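Local coordinates for protein extracellular ligand-binding receptor (Verminephrobacter eiseniae, PDB 4M88) that probably binds an amino acid or related small solute outside the cytoplasm for uptake by an ABC transporter, at residues A[104-112]-A[120-128]. Numbering follows the deposited sequence.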
loop_
_atom_site.group_PDB
_atom_site.type_symbol
_atom_site.label_atom_id
_atom_site.label_comp_id
_atom_site.label_asym_id
_atom_site.label_seq_id
_atom_site.Cartn_x
_atom_site.Cartn_y
_atom_site.Cartn_z
ATOM N N VAL A 104 4.342 -1.728 -2.857
ATOM C CA VAL A 104 3.918 -1.815 -1.462
ATOM C C VAL A 104 5.037 -2.498 -0.693
ATOM O O VAL A 104 5.449 -3.595 -1.060
ATOM C CB VAL A 104 2.667 -2.693 -1.325
ATOM C CG1 VAL A 104 2.256 -2.844 0.149
ATOM C CG2 VAL A 104 1.537 -2.133 -2.159
ATOM N N PRO A 105 5.517 -1.886 0.402
ATOM C CA PRO A 105 5.044 -0.665 1.049
ATOM C C PRO A 105 5.609 0.582 0.399
ATOM O O PRO A 105 6.580 0.499 -0.363
ATOM C CB PRO A 105 5.635 -0.787 2.455
ATOM C CG PRO A 105 6.938 -1.479 2.227
ATOM C CD PRO A 105 6.664 -2.477 1.118
ATOM N N GLY A 106 5.018 1.727 0.733
ATOM C CA GLY A 106 5.497 3.011 0.260
ATOM C C GLY A 106 6.610 3.584 1.119
ATOM O O GLY A 106 6.658 4.794 1.353
ATOM N N ALA A 107 7.517 2.726 1.580
ATOM C CA ALA A 107 8.619 3.165 2.438
ATOM C C ALA A 107 9.458 4.236 1.750
ATOM O O ALA A 107 9.677 4.183 0.532
ATOM C CB ALA A 107 9.487 1.980 2.842
ATOM N N GLU A 108 9.923 5.213 2.522
ATOM C CA GLU A 108 10.686 6.308 1.937
ATOM C C GLU A 108 11.968 5.766 1.301
ATOM O O GLU A 108 12.398 6.254 0.254
ATOM C CB GLU A 108 10.986 7.395 2.985
ATOM C CG GLU A 108 11.678 8.653 2.446
ATOM C CD GLU A 108 10.862 9.406 1.388
ATOM O OE1 GLU A 108 9.650 9.138 1.227
ATOM O OE2 GLU A 108 11.447 10.277 0.703
ATOM N N SER A 109 12.554 4.737 1.910
ATOM C CA SER A 109 13.814 4.180 1.409
ATOM C C SER A 109 13.668 3.485 0.049
ATOM O O SER A 109 14.665 3.272 -0.648
ATOM C CB SER A 109 14.420 3.206 2.422
ATOM O OG SER A 109 13.521 2.148 2.714
ATOM N N LEU A 110 12.440 3.120 -0.317
ATOM C CA LEU A 110 12.181 2.451 -1.599
ATOM C C LEU A 110 11.768 3.459 -2.674
ATOM O O LEU A 110 11.790 3.175 -3.873
ATOM C CB LEU A 110 11.084 1.400 -1.428
ATOM C CG LEU A 110 11.328 0.354 -0.338
ATOM C CD1 LEU A 110 10.136 -0.586 -0.232
ATOM C CD2 LEU A 110 12.622 -0.416 -0.603
ATOM N N ARG A 111 11.397 4.648 -2.226
ATOM C CA ARG A 111 10.832 5.675 -3.086
ATOM C C ARG A 111 11.879 6.740 -3.408
ATOM O O ARG A 111 11.806 7.442 -4.431
ATOM C CB ARG A 111 9.649 6.289 -2.332
ATOM C CG ARG A 111 8.908 7.369 -3.045
ATOM C CD ARG A 111 7.666 7.721 -2.261
ATOM N NE ARG A 111 6.686 6.641 -2.275
ATOM C CZ ARG A 111 5.407 6.817 -2.598
ATOM N NH1 ARG A 111 4.569 5.788 -2.590
ATOM N NH2 ARG A 111 4.971 8.025 -2.927
ATOM N N THR A 112 12.873 6.849 -2.533
ATOM C CA THR A 112 13.888 7.888 -2.657
ATOM C C THR A 112 15.244 7.225 -2.495
ATOM O O THR A 112 15.574 6.750 -1.408
ATOM C CB THR A 112 13.692 8.970 -1.583
ATOM O OG1 THR A 112 12.351 9.475 -1.656
ATOM C CG2 THR A 112 14.668 10.115 -1.780
ATOM N N HIS A 120 4.592 5.348 -8.552
ATOM C CA HIS A 120 3.871 5.058 -7.309
ATOM C C HIS A 120 2.461 5.606 -7.366
ATOM O O HIS A 120 2.263 6.777 -7.656
ATOM C CB HIS A 120 4.622 5.658 -6.118
ATOM C CG HIS A 120 6.047 5.220 -6.053
ATOM N ND1 HIS A 120 6.429 4.019 -5.491
ATOM C CD2 HIS A 120 7.176 5.784 -6.544
ATOM C CE1 HIS A 120 7.739 3.878 -5.615
ATOM N NE2 HIS A 120 8.215 4.932 -6.256
ATOM N N VAL A 121 1.484 4.743 -7.102
ATOM C CA VAL A 121 0.082 5.136 -7.143
ATOM C C VAL A 121 -0.393 5.545 -5.740
ATOM O O VAL A 121 -1.213 6.440 -5.597
ATOM C CB VAL A 121 -0.788 4.002 -7.728
ATOM C CG1 VAL A 121 -2.253 4.366 -7.689
ATOM C CG2 VAL A 121 -0.364 3.725 -9.175
ATOM N N ARG A 122 0.120 4.884 -4.710
ATOM C CA ARG A 122 -0.253 5.246 -3.345
ATOM C C ARG A 122 0.656 6.351 -2.832
ATOM O O ARG A 122 1.823 6.450 -3.235
ATOM C CB ARG A 122 -0.133 4.041 -2.410
ATOM C CG ARG A 122 1.284 3.458 -2.391
ATOM C CD ARG A 122 1.507 2.592 -1.166
ATOM N NE ARG A 122 0.369 1.698 -0.962
ATOM C CZ ARG A 122 -0.115 1.371 0.231
ATOM N NH1 ARG A 122 -1.151 0.543 0.329
ATOM N NH2 ARG A 122 0.445 1.868 1.329
ATOM N N ALA A 123 0.129 7.172 -1.929
ATOM C CA ALA A 123 0.960 8.150 -1.235
ATOM C C ALA A 123 2.035 7.406 -0.447
ATOM O O ALA A 123 1.847 6.241 -0.053
ATOM C CB ALA A 123 0.112 9.001 -0.297
ATOM N N GLY A 124 3.165 8.061 -0.212
ATOM C CA GLY A 124 4.245 7.408 0.505
ATOM C C GLY A 124 4.041 7.345 2.013
ATOM O O GLY A 124 3.256 8.118 2.571
ATOM N N ASP A 125 4.744 6.412 2.657
ATOM C CA ASP A 125 4.767 6.309 4.111
ATOM C C ASP A 125 5.129 7.642 4.751
ATOM O O ASP A 125 4.615 7.971 5.817
ATOM C CB ASP A 125 5.764 5.232 4.568
ATOM C CG ASP A 125 5.236 3.817 4.369
ATOM O OD1 ASP A 125 4.134 3.668 3.799
ATOM O OD2 ASP A 125 5.942 2.860 4.775
ATOM N N LYS A 126 5.994 8.423 4.101
ATOM C CA LYS A 126 6.439 9.673 4.722
ATOM C C LYS A 126 5.283 10.650 4.902
ATOM O O LYS A 126 5.096 11.244 5.975
ATOM C CB LYS A 126 7.567 10.311 3.910
ATOM C CG LYS A 126 8.089 11.619 4.496
ATOM C CD LYS A 126 9.386 12.053 3.824
ATOM C CE LYS A 126 9.765 13.464 4.257
ATOM N NZ LYS A 126 11.172 13.758 3.898
ATOM N N GLN A 127 4.486 10.807 3.854
ATOM C CA GLN A 127 3.351 11.709 3.937
ATOM C C GLN A 127 2.303 11.162 4.888
ATOM O O GLN A 127 1.679 11.924 5.629
ATOM C CB GLN A 127 2.734 11.940 2.573
ATOM C CG GLN A 127 1.806 13.141 2.580
ATOM C CD GLN A 127 0.952 13.209 1.340
ATOM O OE1 GLN A 127 1.216 12.527 0.350
ATOM N NE2 GLN A 127 -0.083 14.034 1.387
ATOM N N GLU A 128 2.099 9.850 4.880
ATOM C CA GLU A 128 1.170 9.251 5.840
ATOM C C GLU A 128 1.604 9.481 7.291
ATOM O O GLU A 128 0.779 9.795 8.156
ATOM C CB GLU A 128 0.994 7.755 5.570
ATOM C CG GLU A 128 0.342 7.488 4.219
ATOM C CD GLU A 128 -0.223 6.082 4.096
ATOM O OE1 GLU A 128 0.124 5.219 4.937
ATOM O OE2 GLU A 128 -1.027 5.850 3.163
HETATM O O HOH W 1 7.505 7.595 1.694
HETATM O O HOH W 2 2.500 8.776 -4.628
HETATM O O HOH W 3 4.906 3.007 -3.227
#
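The carbonyl oxygen of Gly106 is gripped twice: by the backbone N of Asp125, 2.8 Å from Gly106 O, and by a water that also donates to Glu108 OE1 and accepts from Lys126 N. The direct bond is nearly straight (164°), although the N-H comes in from above the carbonyl plane. It ties the loop after strand 99-101 to the first turn of helix 125-138, whose N-cap is Gly124, in the cleft region of a two-lobed periplasmic binding protein fold of the leucine-binding family. Asp125 sets its carboxylate against the Gly106 carbonyl, with OD1 hydrogen-bonded to Tyr232 and OD2 to a glycerol, probably from the crystallisation liquor, which may still mark part of the ligand pocket.

Arg111 carries most of the rest. A bend at chi3 (-68°) turns its guanidinium flat between His120 and Gly124. One face stacks on the His120 ring, planes 27° apart, with His120 CB over its rim, while CA of Gly124 sits over the centre of the other, 3.4 Å from Arg111 CZ. At the edge, Arg111 NH1 reaches Arg122 O at 2.9 Å, within the guanidinium plane, and a water links Arg111 NH2 to that same oxygen. Replacing Arg111 by an alanine is likely to leave Arg122 O without its direct side-chain donor and to open a gap between His120 and Gly124. Arg122 turns its own guanidinium to Glu290 in a salt bridge. Glu108 lies obliquely across the Lys126 chain, its OE1 3.6 Å from Lys126 CB, while Thr112 OG1 donates to Glu108 OE2 from above the carboxylate plane.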